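Local coordinates for protein glycine cleavage system transcriptional repressor, putative (Vibrio cholerae, PDB 1U8S) that probably represses transcription of the glycine cleavage system genes, through two ACT domains that may sense a small molecule and that pair in a domain-swapped dimer, at residues G13-G18 against I39-K44; V24-Q29 against T64-L69; V94-E99 against E160-L165; Q112-R117 against I143-R148; C153-L158 against L175-N180. One frame throughout, in Å; residues are numbered along the deposited sequence.

Interaction 1 (G13-G18 against I39-K44); sequences GTDRPG and IAMFGK
D15 and M41 both carry CG opposite the backbone N, with chi1 at -178° in D15 and 152° in M41, and this sets the aspartate carboxylate across from the methionine thioether. The chain of M41 then bends at its second and third torsions, which swings its methyl end round to the aspartate although its CB does not point there. The two side chains cross at about a right angle. CE of M41 lies 3.0 Å from OD2 of D15, short for a methyl group beside a carboxylate oxygen, while SD of M41 stays 4.0 Å from the same OD2. Beside this van der Waals contact is a backbone hydrogen bond from N of D15 to O of K44, 3.0 Å long, with 150° at the hydrogen. CB of D15 is 3.2 Å from the same O of K44.

Strands 5-14 and 33-42 are not neighbours in the first ACT sheet, because strand 45-54 runs between them. K44 belongs to the tight turn that joins 33-42 to 45-54, where G43 has a positive phi, and its bond to D15 continues the antiparallel ladder begun by the pairing of G13 with F46. The segment from D15 onward is the connection into helix 19-28, with G18 as its N-cap. R16 points away and forms a salt bridge with E22. On the turn side the second subunit closes in: NZ of K44 is paired with D86 of that chain, and N of G43 is bonded to H85 of that chain.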
# COMPACT_ATOMS: atom_id res chain seq x y z
N GLY B 13 4.09 -12.92 -0.98
CA GLY B 13 4.23 -14.28 -0.51
C GLY B 13 2.92 -14.80 0.05
O GLY B 13 2.05 -14.02 0.46
N THR B 14 2.78 -16.11 0.04
CA THR B 14 1.58 -16.72 0.57
C THR B 14 1.47 -16.27 2.01
O THR B 14 2.35 -16.54 2.84
CB THR B 14 1.65 -18.25 0.51
OG1 THR B 14 1.97 -18.67 -0.82
CG2 THR B 14 0.32 -18.85 0.91
N ASP B 15 0.39 -15.56 2.31
CA ASP B 15 0.15 -15.06 3.65
C ASP B 15 0.07 -16.17 4.69
O ASP B 15 -0.72 -17.10 4.58
CB ASP B 15 -1.13 -14.22 3.67
CG ASP B 15 -1.42 -13.63 5.04
OD1 ASP B 15 -0.50 -13.00 5.61
OD2 ASP B 15 -2.56 -13.80 5.55
N ARG B 16 0.92 -16.05 5.70
CA ARG B 16 0.99 -16.99 6.80
C ARG B 16 1.24 -16.17 8.07
O ARG B 16 1.83 -15.09 8.01
CB ARG B 16 2.13 -17.99 6.58
CG ARG B 16 3.36 -17.39 5.88
CD ARG B 16 4.56 -18.34 5.92
NE ARG B 16 5.19 -18.35 7.23
CZ ARG B 16 6.12 -17.49 7.64
NH1 ARG B 16 6.55 -16.53 6.83
NH2 ARG B 16 6.60 -17.57 8.87
N PRO B 17 0.81 -16.68 9.23
CA PRO B 17 0.95 -16.04 10.54
C PRO B 17 2.12 -15.08 10.80
O PRO B 17 1.89 -13.95 11.24
CB PRO B 17 0.94 -17.23 11.48
CG PRO B 17 -0.13 -18.08 10.86
CD PRO B 17 0.23 -18.03 9.38
N GLY B 18 3.35 -15.50 10.53
CA GLY B 18 4.47 -14.61 10.81
C GLY B 18 5.32 -14.07 9.67
O GLY B 18 6.43 -13.58 9.89
N ILE B 39 0.82 -2.41 3.64
CA ILE B 39 0.57 -3.82 3.77
C ILE B 39 -0.84 -4.11 3.31
O ILE B 39 -1.80 -3.47 3.74
CB ILE B 39 0.75 -4.25 5.24
CG1 ILE B 39 2.15 -3.86 5.72
CG2 ILE B 39 0.50 -5.74 5.38
CD1 ILE B 39 2.37 -4.03 7.21
N ALA B 40 -0.96 -5.07 2.41
CA ALA B 40 -2.27 -5.43 1.89
C ALA B 40 -2.35 -6.93 1.75
O ALA B 40 -1.36 -7.59 1.42
CB ALA B 40 -2.50 -4.77 0.52
N MET B 41 -3.53 -7.47 2.02
CA MET B 41 -3.77 -8.90 1.89
C MET B 41 -4.62 -9.04 0.64
O MET B 41 -5.81 -8.75 0.67
CB MET B 41 -4.52 -9.42 3.13
CG MET B 41 -5.41 -10.66 2.86
SD MET B 41 -4.56 -12.23 2.45
CE MET B 41 -5.05 -13.25 3.89
N PHE B 42 -4.00 -9.45 -0.46
CA PHE B 42 -4.71 -9.64 -1.73
C PHE B 42 -4.81 -11.11 -2.03
O PHE B 42 -3.78 -11.79 -2.18
CB PHE B 42 -3.97 -8.96 -2.89
CG PHE B 42 -3.97 -7.48 -2.83
CD1 PHE B 42 -4.85 -6.81 -1.98
CD2 PHE B 42 -3.13 -6.74 -3.64
CE1 PHE B 42 -4.89 -5.42 -1.95
CE2 PHE B 42 -3.16 -5.35 -3.62
CZ PHE B 42 -4.04 -4.69 -2.78
N GLY B 43 -6.03 -11.61 -2.17
CA GLY B 43 -6.22 -13.02 -2.42
C GLY B 43 -5.75 -13.75 -1.17
O GLY B 43 -6.17 -13.40 -0.06
N LYS B 44 -4.89 -14.74 -1.34
CA LYS B 44 -4.36 -15.47 -0.20
C LYS B 44 -2.94 -14.94 0.05
O LYS B 44 -2.21 -15.46 0.89
CB LYS B 44 -4.30 -16.97 -0.50
CG LYS B 44 -5.59 -17.56 -1.05
CD LYS B 44 -6.74 -17.49 -0.04
CE LYS B 44 -8.01 -18.12 -0.62
NZ LYS B 44 -9.14 -18.16 0.37

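Interaction 2 (V24-Q29 against T64-L69); sequences VRLVTQ and TTLPLL
L26 and L66 mark the closest approach of two helical segments that run nearly antiparallel, at 166°, with their axes 10.3 Å apart and the CA atoms of this pair separated by 7.3 Å. The segment 64-69 is kinked at P67, whose nitrogen makes no bond to the preceding turn.

L26 carries the contact from its side. Its CG is turned opposite the backbone N (chi1 -170°), which sends both methyls out to the facing helix. CD1 meets CD2 of L69 at 3.6 Å, the two leucines reaching toward each other tip to tip, and CD1 of L26 also lies 3.8 Å from the backbone O of T65. The side chains of L26 and T65 slide past each other in opposite directions, bringing CD2 of L26 to 3.1 Å from OG1 of T65, a close approach of a methyl to a hydroxyl. That hydroxyl is already engaged, bonded to the backbone O of R61 one turn earlier, so it can face a leucine without a polar partner across the interface. L66 adds a looser touch, its CD1 4.4 Å from CD2 of L26.

Meanwhile V24 and V27 of the first helix pack against I34, M50 and I52 of the sheet. Two antiparallel helices side by side on one face of a four-stranded antiparallel sheet are the helical layer of the ferredoxin-like ACT fold.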
# COMPACT_ATOMS: atom_id res chain seq x y z
N VAL B 24 9.98 -7.30 8.90
CA VAL B 24 10.37 -6.13 9.68
C VAL B 24 11.48 -6.53 10.65
O VAL B 24 12.26 -5.69 11.10
CB VAL B 24 9.19 -5.55 10.50
CG1 VAL B 24 8.01 -5.29 9.59
CG2 VAL B 24 8.81 -6.49 11.63
N ARG B 25 11.52 -7.82 10.96
CA ARG B 25 12.51 -8.37 11.88
C ARG B 25 13.88 -8.27 11.24
O ARG B 25 14.83 -7.76 11.82
CB ARG B 25 12.16 -9.83 12.18
CG ARG B 25 13.10 -10.55 13.13
CD ARG B 25 12.59 -11.96 13.42
NE ARG B 25 13.63 -12.77 14.04
CZ ARG B 25 14.79 -13.07 13.45
NH1 ARG B 25 15.05 -12.62 12.23
NH2 ARG B 25 15.69 -13.81 14.09
N LEU B 26 13.96 -8.77 10.01
CA LEU B 26 15.20 -8.77 9.25
C LEU B 26 15.65 -7.34 8.98
O LEU B 26 16.84 -7.02 9.09
CB LEU B 26 14.97 -9.52 7.93
CG LEU B 26 16.17 -9.86 7.04
CD1 LEU B 26 15.80 -11.03 6.14
CD2 LEU B 26 16.58 -8.64 6.23
N VAL B 27 14.70 -6.47 8.66
CA VAL B 27 15.00 -5.07 8.37
C VAL B 27 15.47 -4.27 9.58
O VAL B 27 16.51 -3.60 9.53
CB VAL B 27 13.77 -4.36 7.75
CG1 VAL B 27 14.01 -2.88 7.63
CG2 VAL B 27 13.49 -4.95 6.38
N THR B 28 14.70 -4.33 10.67
CA THR B 28 15.06 -3.59 11.88
C THR B 28 16.32 -4.17 12.51
O THR B 28 17.18 -3.42 12.98
CB THR B 28 13.93 -3.61 12.92
OG1 THR B 28 13.62 -4.96 13.26
CG2 THR B 28 12.69 -2.94 12.36
N GLN B 29 16.42 -5.50 12.50
CA GLN B 29 17.59 -6.19 13.07
C GLN B 29 18.83 -6.03 12.18
O GLN B 29 19.90 -6.57 12.49
CB GLN B 29 17.28 -7.69 13.28
CG GLN B 29 16.46 -7.99 14.54
CD GLN B 29 16.41 -9.48 14.88
OE1 GLN B 29 17.41 -10.19 14.74
NE2 GLN B 29 15.26 -9.95 15.36
N THR B 64 21.31 -8.18 0.96
CA THR B 64 21.80 -9.55 0.85
C THR B 64 20.88 -10.55 1.52
O THR B 64 20.40 -11.48 0.87
CB THR B 64 23.19 -9.71 1.46
OG1 THR B 64 24.11 -8.80 0.84
CG2 THR B 64 23.68 -11.14 1.26
N THR B 65 20.62 -10.35 2.81
CA THR B 65 19.78 -11.27 3.58
C THR B 65 18.31 -11.42 3.15
O THR B 65 17.75 -12.52 3.25
CB THR B 65 19.81 -10.90 5.07
OG1 THR B 65 19.32 -9.57 5.25
CG2 THR B 65 21.23 -10.98 5.60
N LEU B 66 17.70 -10.34 2.67
CA LEU B 66 16.29 -10.37 2.25
C LEU B 66 15.93 -11.44 1.22
O LEU B 66 14.95 -12.16 1.38
CB LEU B 66 15.87 -8.99 1.72
CG LEU B 66 14.37 -8.72 1.53
CD1 LEU B 66 13.69 -8.73 2.89
CD2 LEU B 66 14.16 -7.38 0.85
N PRO B 67 16.72 -11.56 0.15
CA PRO B 67 16.36 -12.59 -0.84
C PRO B 67 16.33 -14.01 -0.24
O PRO B 67 15.52 -14.84 -0.65
CB PRO B 67 17.45 -12.44 -1.91
CG PRO B 67 17.84 -10.98 -1.80
CD PRO B 67 17.88 -10.78 -0.31
N LEU B 68 17.21 -14.27 0.73
CA LEU B 68 17.26 -15.59 1.36
C LEU B 68 15.97 -15.88 2.10
O LEU B 68 15.45 -17.00 2.05
CB LEU B 68 18.43 -15.68 2.34
CG LEU B 68 19.81 -15.46 1.72
CD1 LEU B 68 20.88 -15.66 2.79
CD2 LEU B 68 20.01 -16.43 0.57
N LEU B 69 15.47 -14.87 2.79
CA LEU B 69 14.22 -15.00 3.54
C LEU B 69 13.14 -15.42 2.54
O LEU B 69 12.28 -16.24 2.85
CB LEU B 69 13.86 -13.65 4.16
CG LEU B 69 12.78 -13.61 5.25
CD1 LEU B 69 13.29 -14.34 6.49
CD2 LEU B 69 12.45 -12.16 5.60

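Interaction 3 (V94-E99 against E160-L165); sequences VEVYVE and EEFDAL
V96 and F162 make the closest apolar contact between 94-99 and 160-165, which seats helix 155-168 on a central strand of the second ACT domain's antiparallel sheet, in that domain's buried core. With CG opposite its backbone N (chi1 169°), F162 thrusts its ring from the helix at the strand, and V96 comes to meet it from the opposite direction. CG1 of V96 lies 3.3 Å from CE1 and 3.5 Å from CZ of F162, an oblique and tight approach; its second methyl, CG2, is 3.9 Å from CE1 of F162. V98, two residues along and on the same side of the strand, slides past the ring, and its CG2 reaches the ring edge near the plane, 4.0 Å from CZ of F162.

Polar interactions lie around this core and not across it. The strand is bonded through its backbone to both neighbours, V96 and V98 to I145 and I143, E95 and Y97 to N176 and S174. Y97, on the far side of the strand, bonds H142 through its hydroxyl, and E161, the residue before F162, forms a salt bridge with R117.

Because hydrocarbon alone meets hydrocarbon here, the attraction is mainly dispersion and burial, and the ring's fit against V96 and V98 helps to seat the helix.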
# COMPACT_ATOMS: atom_id res chain seq x y z
N VAL B 94 -9.00 12.20 0.07
CA VAL B 94 -10.20 12.36 -0.71
C VAL B 94 -10.50 10.99 -1.27
O VAL B 94 -9.60 10.31 -1.77
CB VAL B 94 -10.02 13.37 -1.87
CG1 VAL B 94 -9.29 14.61 -1.37
CG2 VAL B 94 -9.25 12.74 -3.01
N GLU B 95 -11.75 10.57 -1.14
CA GLU B 95 -12.17 9.29 -1.68
C GLU B 95 -13.10 9.62 -2.84
O GLU B 95 -14.06 10.38 -2.67
CB GLU B 95 -12.94 8.49 -0.64
CG GLU B 95 -12.23 8.36 0.67
CD GLU B 95 -13.02 7.54 1.67
OE1 GLU B 95 -14.27 7.64 1.67
OE2 GLU B 95 -12.39 6.81 2.46
N VAL B 96 -12.82 9.06 -4.01
CA VAL B 96 -13.65 9.31 -5.17
C VAL B 96 -14.33 8.03 -5.61
O VAL B 96 -13.78 6.94 -5.48
CB VAL B 96 -12.81 9.85 -6.35
CG1 VAL B 96 -13.59 9.73 -7.64
CG2 VAL B 96 -12.45 11.30 -6.09
N TYR B 97 -15.55 8.17 -6.13
CA TYR B 97 -16.30 7.02 -6.61
C TYR B 97 -17.00 7.39 -7.91
O TYR B 97 -17.89 8.24 -7.93
CB TYR B 97 -17.32 6.56 -5.58
CG TYR B 97 -17.66 5.11 -5.76
CD1 TYR B 97 -16.73 4.13 -5.43
CD2 TYR B 97 -18.87 4.70 -6.34
CE1 TYR B 97 -16.98 2.77 -5.66
CE2 TYR B 97 -19.13 3.34 -6.58
CZ TYR B 97 -18.18 2.38 -6.23
OH TYR B 97 -18.41 1.05 -6.45
N VAL B 98 -16.58 6.76 -8.99
CA VAL B 98 -17.16 7.05 -10.29
C VAL B 98 -17.87 5.83 -10.83
O VAL B 98 -17.37 4.72 -10.72
CB VAL B 98 -16.05 7.48 -11.28
CG1 VAL B 98 -16.62 7.64 -12.69
CG2 VAL B 98 -15.41 8.78 -10.81
N GLU B 99 -19.04 6.04 -11.42
CA GLU B 99 -19.81 4.95 -12.00
C GLU B 99 -20.20 5.30 -13.43
O GLU B 99 -20.65 6.41 -13.70
CB GLU B 99 -21.07 4.68 -11.18
CG GLU B 99 -20.80 4.11 -9.80
CD GLU B 99 -22.04 4.11 -8.92
OE1 GLU B 99 -22.00 3.49 -7.84
OE2 GLU B 99 -23.04 4.75 -9.31
N GLU B 160 -15.16 20.96 -7.20
CA GLU B 160 -15.81 21.55 -8.36
C GLU B 160 -15.17 21.02 -9.64
O GLU B 160 -15.86 20.60 -10.56
CB GLU B 160 -15.74 23.08 -8.28
CG GLU B 160 -16.88 23.67 -7.45
CD GLU B 160 -16.71 25.15 -7.14
OE1 GLU B 160 -17.71 25.80 -6.75
OE2 GLU B 160 -15.57 25.67 -7.27
N GLU B 161 -13.84 21.00 -9.68
CA GLU B 161 -13.15 20.50 -10.86
C GLU B 161 -13.50 19.02 -11.10
O GLU B 161 -13.62 18.59 -12.25
CB GLU B 161 -11.64 20.68 -10.68
CG GLU B 161 -11.29 22.10 -10.26
CD GLU B 161 -9.81 22.39 -10.31
OE1 GLU B 161 -9.03 21.49 -9.92
OE2 GLU B 161 -9.44 23.51 -10.72
N PHE B 162 -13.66 18.27 -10.02
CA PHE B 162 -14.02 16.85 -10.12
C PHE B 162 -15.42 16.68 -10.68
O PHE B 162 -15.69 15.72 -11.40
CB PHE B 162 -13.95 16.19 -8.74
CG PHE B 162 -14.53 14.81 -8.71
CD1 PHE B 162 -13.83 13.73 -9.23
CD2 PHE B 162 -15.82 14.59 -8.22
CE1 PHE B 162 -14.40 12.44 -9.26
CE2 PHE B 162 -16.40 13.32 -8.24
CZ PHE B 162 -15.69 12.24 -8.76
N ASP B 163 -16.32 17.61 -10.32
CA ASP B 163 -17.70 17.58 -10.80
C ASP B 163 -17.75 17.94 -12.28
O ASP B 163 -18.53 17.35 -13.05
CB ASP B 163 -18.59 18.54 -10.01
CG ASP B 163 -18.87 18.06 -8.60
OD1 ASP B 163 -18.85 16.82 -8.38
OD2 ASP B 163 -19.12 18.91 -7.71
N ALA B 164 -16.94 18.93 -12.67
CA ALA B 164 -16.87 19.36 -14.07
C ALA B 164 -16.39 18.19 -14.94
O ALA B 164 -16.98 17.91 -15.99
CB ALA B 164 -15.90 20.52 -14.21
N LEU B 165 -15.34 17.51 -14.50
CA LEU B 165 -14.82 16.38 -15.25
C LEU B 165 -15.96 15.37 -15.42
O LEU B 165 -16.26 14.93 -16.55
CB LEU B 165 -13.65 15.74 -14.51
CG LEU B 165 -12.96 14.56 -15.20
CD1 LEU B 165 -12.52 14.94 -16.61
CD2 LEU B 165 -11.76 14.12 -14.36

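Interaction 4 (Q112-R117 against I143-R148); sequences QFFAQR and IAISAR
F114 lays one face of its ring over CB of A147, which stands 4.3 Å from CD1 of F114, offset toward the rim. CG of F114 lies opposite the carbonyl carbon (chi1 -68°), which sets the ring against A147 and I145. I145 slides past it in the opposite direction and touches it with two branches: CG2 lies obliquely, 3.6 Å from CE2 of F114, while CD1 sits at the ring edge in plane, 4.0 Å from the same CE2.

The opposite face of F114 belongs to F113 of its own helix, whose CD2 stands 3.7 Å above the ring centre of F114. F113 is in turn covered by R117: CE1 of F113 lies 3.2 Å from the guanidinium plane of R117. NH1 of R117 reaches O of F113 at 3.3 Å on a lone pair in the carbonyl plane, with 143° at the hydrogen and the oxygen tilted out of the guanidinium plane; this bond, with the salt bridge from NE to E161, helps to hold the arginine against F113.

F114 also touches V96 of strand 92-100 and I119, while I145 rests on M121 and L124 of strand 120-128. Such aromatic packing is part of the helix-on-sheet core of the ferredoxin-like ACT fold.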
# COMPACT_ATOMS: atom_id res chain seq x y z
N GLN B 112 -5.41 10.75 -14.36
CA GLN B 112 -4.82 11.95 -14.95
C GLN B 112 -5.32 13.20 -14.21
O GLN B 112 -4.58 14.17 -14.01
CB GLN B 112 -5.19 12.03 -16.43
CG GLN B 112 -4.52 13.15 -17.23
CD GLN B 112 -2.99 13.02 -17.34
OE1 GLN B 112 -2.40 13.39 -18.36
NE2 GLN B 112 -2.35 12.50 -16.28
N PHE B 113 -6.58 13.16 -13.78
CA PHE B 113 -7.18 14.27 -13.05
C PHE B 113 -6.33 14.61 -11.82
O PHE B 113 -6.14 15.78 -11.49
CB PHE B 113 -8.59 13.90 -12.60
CG PHE B 113 -9.24 14.92 -11.70
CD1 PHE B 113 -9.74 16.11 -12.22
CD2 PHE B 113 -9.34 14.69 -10.33
CE1 PHE B 113 -10.35 17.05 -11.40
CE2 PHE B 113 -9.95 15.62 -9.49
CZ PHE B 113 -10.45 16.80 -10.02
N PHE B 114 -5.84 13.58 -11.15
CA PHE B 114 -5.02 13.79 -9.96
C PHE B 114 -3.58 14.12 -10.31
O PHE B 114 -2.92 14.86 -9.59
CB PHE B 114 -5.08 12.57 -9.06
CG PHE B 114 -6.43 12.36 -8.45
CD1 PHE B 114 -6.95 13.31 -7.57
CD2 PHE B 114 -7.21 11.27 -8.80
CE1 PHE B 114 -8.24 13.18 -7.07
CE2 PHE B 114 -8.50 11.13 -8.29
CZ PHE B 114 -9.02 12.08 -7.43
N ALA B 115 -3.09 13.59 -11.42
CA ALA B 115 -1.73 13.90 -11.82
C ALA B 115 -1.66 15.38 -12.20
O ALA B 115 -0.77 16.10 -11.75
CB ALA B 115 -1.29 13.04 -12.98
N GLN B 116 -2.61 15.84 -13.02
CA GLN B 116 -2.63 17.24 -13.45
C GLN B 116 -2.60 18.17 -12.24
O GLN B 116 -2.07 19.28 -12.31
CB GLN B 116 -3.89 17.52 -14.27
CG GLN B 116 -3.92 16.81 -15.60
CD GLN B 116 -5.30 16.80 -16.23
OE1 GLN B 116 -6.29 16.44 -15.59
NE2 GLN B 116 -5.37 17.18 -17.51
N ARG B 117 -3.14 17.72 -11.12
CA ARG B 117 -3.17 18.53 -9.93
C ARG B 117 -2.08 18.16 -8.93
O ARG B 117 -2.04 18.70 -7.82
CB ARG B 117 -4.55 18.45 -9.30
CG ARG B 117 -5.63 19.08 -10.19
CD ARG B 117 -7.03 18.54 -9.92
NE ARG B 117 -8.01 19.30 -10.68
CZ ARG B 117 -8.10 19.30 -12.02
NH1 ARG B 117 -7.28 18.56 -12.76
NH2 ARG B 117 -9.01 20.08 -12.60
N ILE B 143 -15.28 2.93 -10.53
CA ILE B 143 -13.91 3.32 -10.22
C ILE B 143 -13.87 3.84 -8.78
O ILE B 143 -14.76 4.58 -8.36
CB ILE B 143 -13.40 4.44 -11.19
CG1 ILE B 143 -13.38 3.90 -12.63
CG2 ILE B 143 -12.01 4.92 -10.79
CD1 ILE B 143 -12.97 4.92 -13.69
N ALA B 144 -12.87 3.43 -8.02
CA ALA B 144 -12.72 3.90 -6.63
C ALA B 144 -11.27 4.31 -6.41
O ALA B 144 -10.35 3.50 -6.55
CB ALA B 144 -13.12 2.81 -5.64
N ILE B 145 -11.07 5.58 -6.07
CA ILE B 145 -9.73 6.11 -5.86
C ILE B 145 -9.61 6.81 -4.51
O ILE B 145 -10.53 7.49 -4.07
CB ILE B 145 -9.37 7.15 -6.97
CG1 ILE B 145 -9.24 6.45 -8.33
CG2 ILE B 145 -8.10 7.93 -6.59
CD1 ILE B 145 -9.25 7.40 -9.52
N SER B 146 -8.46 6.63 -3.86
CA SER B 146 -8.19 7.30 -2.59
C SER B 146 -6.95 8.14 -2.81
O SER B 146 -5.94 7.63 -3.29
CB SER B 146 -7.94 6.29 -1.46
OG SER B 146 -9.17 5.71 -1.04
N ALA B 147 -7.03 9.42 -2.47
CA ALA B 147 -5.88 10.29 -2.67
C ALA B 147 -5.69 11.21 -1.48
O ALA B 147 -6.63 11.53 -0.77
CB ALA B 147 -6.04 11.11 -3.94
N ARG B 148 -4.45 11.62 -1.28
CA ARG B 148 -4.12 12.48 -0.18
C ARG B 148 -3.70 13.86 -0.65
O ARG B 148 -2.87 14.00 -1.55
CB ARG B 148 -2.99 11.84 0.64
CG ARG B 148 -3.39 10.52 1.26
CD ARG B 148 -2.22 9.85 1.93
NE ARG B 148 -2.58 8.61 2.60
CZ ARG B 148 -1.70 7.78 3.16
NH1 ARG B 148 -0.40 8.07 3.14
NH2 ARG B 148 -2.13 6.67 3.75

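Interaction 5 (C153-L158 against L175-N180); sequences CNLMQL and LNFIKN
L155 and F177 join the final helix and strand of the beta-alpha-beta-beta-alpha-beta ACT fold in the second domain, with 172-179 at an edge of its antiparallel sheet. The F177 ring is the centre of the contact and lies between two leucines. CB of L155 stands over one face in a CH-pi contact, 4.0 Å from the centroid of the F177 ring and 24° off its normal. The opposite face takes CD2 of L175, from the same strand, 3.3 Å above the plane of F177 and offset toward the rim.

L155 meets the ring along its whole side chain: with CG opposite the carbonyl carbon (chi1 -56°), the branch lies along the ring and CD2 of L155 comes to 3.4 Å from CE1 of F177. Its backbone takes part too, with O of L155 3.4 Å from CZ of F177. L158 comes in from another side, crossing the ring obliquely, and puts CD2 at the edge near the ring plane, 4.0 Å from CE1 of F177.

N154 is at the N-cap position, and its backbone O accepts the first helical bond, from N of L158; V149 of strand 141-149 backs both L155 and L158. V94 packs on F177 from the neighbouring strand. Farther along the helix, the backbone O of L158 meets CD1 of L175 at 4.2 Å.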
# COMPACT_ATOMS: atom_id res chain seq x y z
N CYS B 153 -4.31 22.70 -0.25
CA CYS B 153 -5.25 22.36 -1.31
C CYS B 153 -6.67 22.86 -1.04
O CYS B 153 -7.25 22.60 0.02
CB CYS B 153 -5.26 20.85 -1.54
SG CYS B 153 -6.36 20.27 -2.88
N ASN B 154 -7.21 23.58 -2.01
CA ASN B 154 -8.55 24.14 -1.96
C ASN B 154 -9.55 23.01 -2.22
O ASN B 154 -9.78 22.61 -3.37
CB ASN B 154 -8.67 25.24 -3.03
CG ASN B 154 -9.92 26.09 -2.88
OD1 ASN B 154 -9.98 27.19 -3.41
ND2 ASN B 154 -10.92 25.57 -2.17
N LEU B 155 -10.15 22.51 -1.14
CA LEU B 155 -11.09 21.41 -1.22
C LEU B 155 -12.36 21.69 -2.01
O LEU B 155 -12.79 20.85 -2.80
CB LEU B 155 -11.44 20.92 0.19
CG LEU B 155 -10.24 20.51 1.06
CD1 LEU B 155 -10.74 19.88 2.36
CD2 LEU B 155 -9.37 19.52 0.30
N MET B 156 -12.96 22.86 -1.80
CA MET B 156 -14.17 23.20 -2.53
C MET B 156 -13.84 23.28 -4.02
O MET B 156 -14.65 22.94 -4.88
CB MET B 156 -14.72 24.54 -2.03
CG MET B 156 -16.07 24.93 -2.64
SD MET B 156 -17.46 23.81 -2.19
CE MET B 156 -17.55 22.73 -3.64
N GLN B 157 -12.63 23.73 -4.32
CA GLN B 157 -12.18 23.85 -5.70
C GLN B 157 -11.87 22.48 -6.33
O GLN B 157 -12.14 22.27 -7.51
CB GLN B 157 -10.94 24.73 -5.76
CG GLN B 157 -10.45 24.98 -7.16
CD GLN B 157 -9.21 25.82 -7.19
OE1 GLN B 157 -9.21 26.95 -6.69
NE2 GLN B 157 -8.14 25.28 -7.77
N LEU B 158 -11.31 21.57 -5.55
CA LEU B 158 -11.00 20.24 -6.05
C LEU B 158 -12.32 19.55 -6.38
O LEU B 158 -12.45 18.88 -7.41
CB LEU B 158 -10.24 19.42 -5.00
CG LEU B 158 -9.91 17.95 -5.31
CD1 LEU B 158 -9.02 17.85 -6.54
CD2 LEU B 158 -9.22 17.34 -4.11
N LEU B 175 -17.52 12.70 -4.26
CA LEU B 175 -16.23 12.99 -3.66
C LEU B 175 -16.43 13.01 -2.15
O LEU B 175 -17.49 13.38 -1.65
CB LEU B 175 -15.73 14.32 -4.20
CG LEU B 175 -14.26 14.67 -4.04
CD1 LEU B 175 -13.89 15.75 -5.03
CD2 LEU B 175 -13.98 15.12 -2.62
N ASN B 176 -15.40 12.60 -1.42
CA ASN B 176 -15.49 12.55 0.03
C ASN B 176 -14.16 13.05 0.58
O ASN B 176 -13.11 12.76 0.01
CB ASN B 176 -15.74 11.11 0.48
CG ASN B 176 -16.63 11.01 1.70
OD1 ASN B 176 -16.27 10.39 2.70
ND2 ASN B 176 -17.82 11.62 1.62
N PHE B 177 -14.21 13.81 1.67
CA PHE B 177 -13.00 14.32 2.32
C PHE B 177 -12.92 13.79 3.74
O PHE B 177 -13.92 13.76 4.46
CB PHE B 177 -13.02 15.85 2.38
CG PHE B 177 -12.82 16.51 1.06
CD1 PHE B 177 -11.59 16.42 0.40
CD2 PHE B 177 -13.83 17.25 0.47
CE1 PHE B 177 -11.39 17.06 -0.82
CE2 PHE B 177 -13.64 17.89 -0.74
CZ PHE B 177 -12.41 17.79 -1.39
N ILE B 178 -11.73 13.37 4.15
CA ILE B 178 -11.52 12.87 5.50
C ILE B 178 -10.17 13.39 6.00
O ILE B 178 -9.14 13.14 5.37
CB ILE B 178 -11.43 11.34 5.56
CG1 ILE B 178 -12.62 10.70 4.84
CG2 ILE B 178 -11.38 10.88 7.00
CD1 ILE B 178 -12.43 9.21 4.60
N LYS B 179 -10.18 14.11 7.11
CA LYS B 179 -8.95 14.64 7.68
C LYS B 179 -8.45 13.65 8.73
O LYS B 179 -9.23 12.84 9.23
CB LYS B 179 -9.21 16.00 8.32
CG LYS B 179 -10.28 16.00 9.40
CD LYS B 179 -10.62 17.41 9.88
CE LYS B 179 -9.45 18.08 10.61
NZ LYS B 179 -8.26 18.30 9.74
N ASN B 180 -7.17 13.71 9.06
CA ASN B 180 -6.59 12.81 10.05
C ASN B 180 -5.93 13.54 11.22
O ASN B 180 -4.82 13.12 11.64
CB ASN B 180 -5.58 11.87 9.38
CG ASN B 180 -4.70 12.61 8.39
OD1 ASN B 180 -3.51 12.83 8.63
ND2 ASN B 180 -5.28 13.00 7.26

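The five contacts divide between two ACT domains in series along the chain. Interactions 1 and 2 alternate along the first, their centres about 17 Å apart, and both reach the second subunit. Interactions 3, 4 and 5 share the second domain, centres 9 to 12 Å apart; strands 92-100, 141-149 and 172-179 belong to one sheet, and helix 155-168 serves 3 and 5. Interaction 4 falls within the span of 3, and 5 alternates with 3. Interaction 1 lies about 27 to 32 Å between centres from these three. Interaction 2 lies in the first domain's helical layer, 3 to 5 in the second's interior; the partner's second domain packs on the first, consistent with domain swapping.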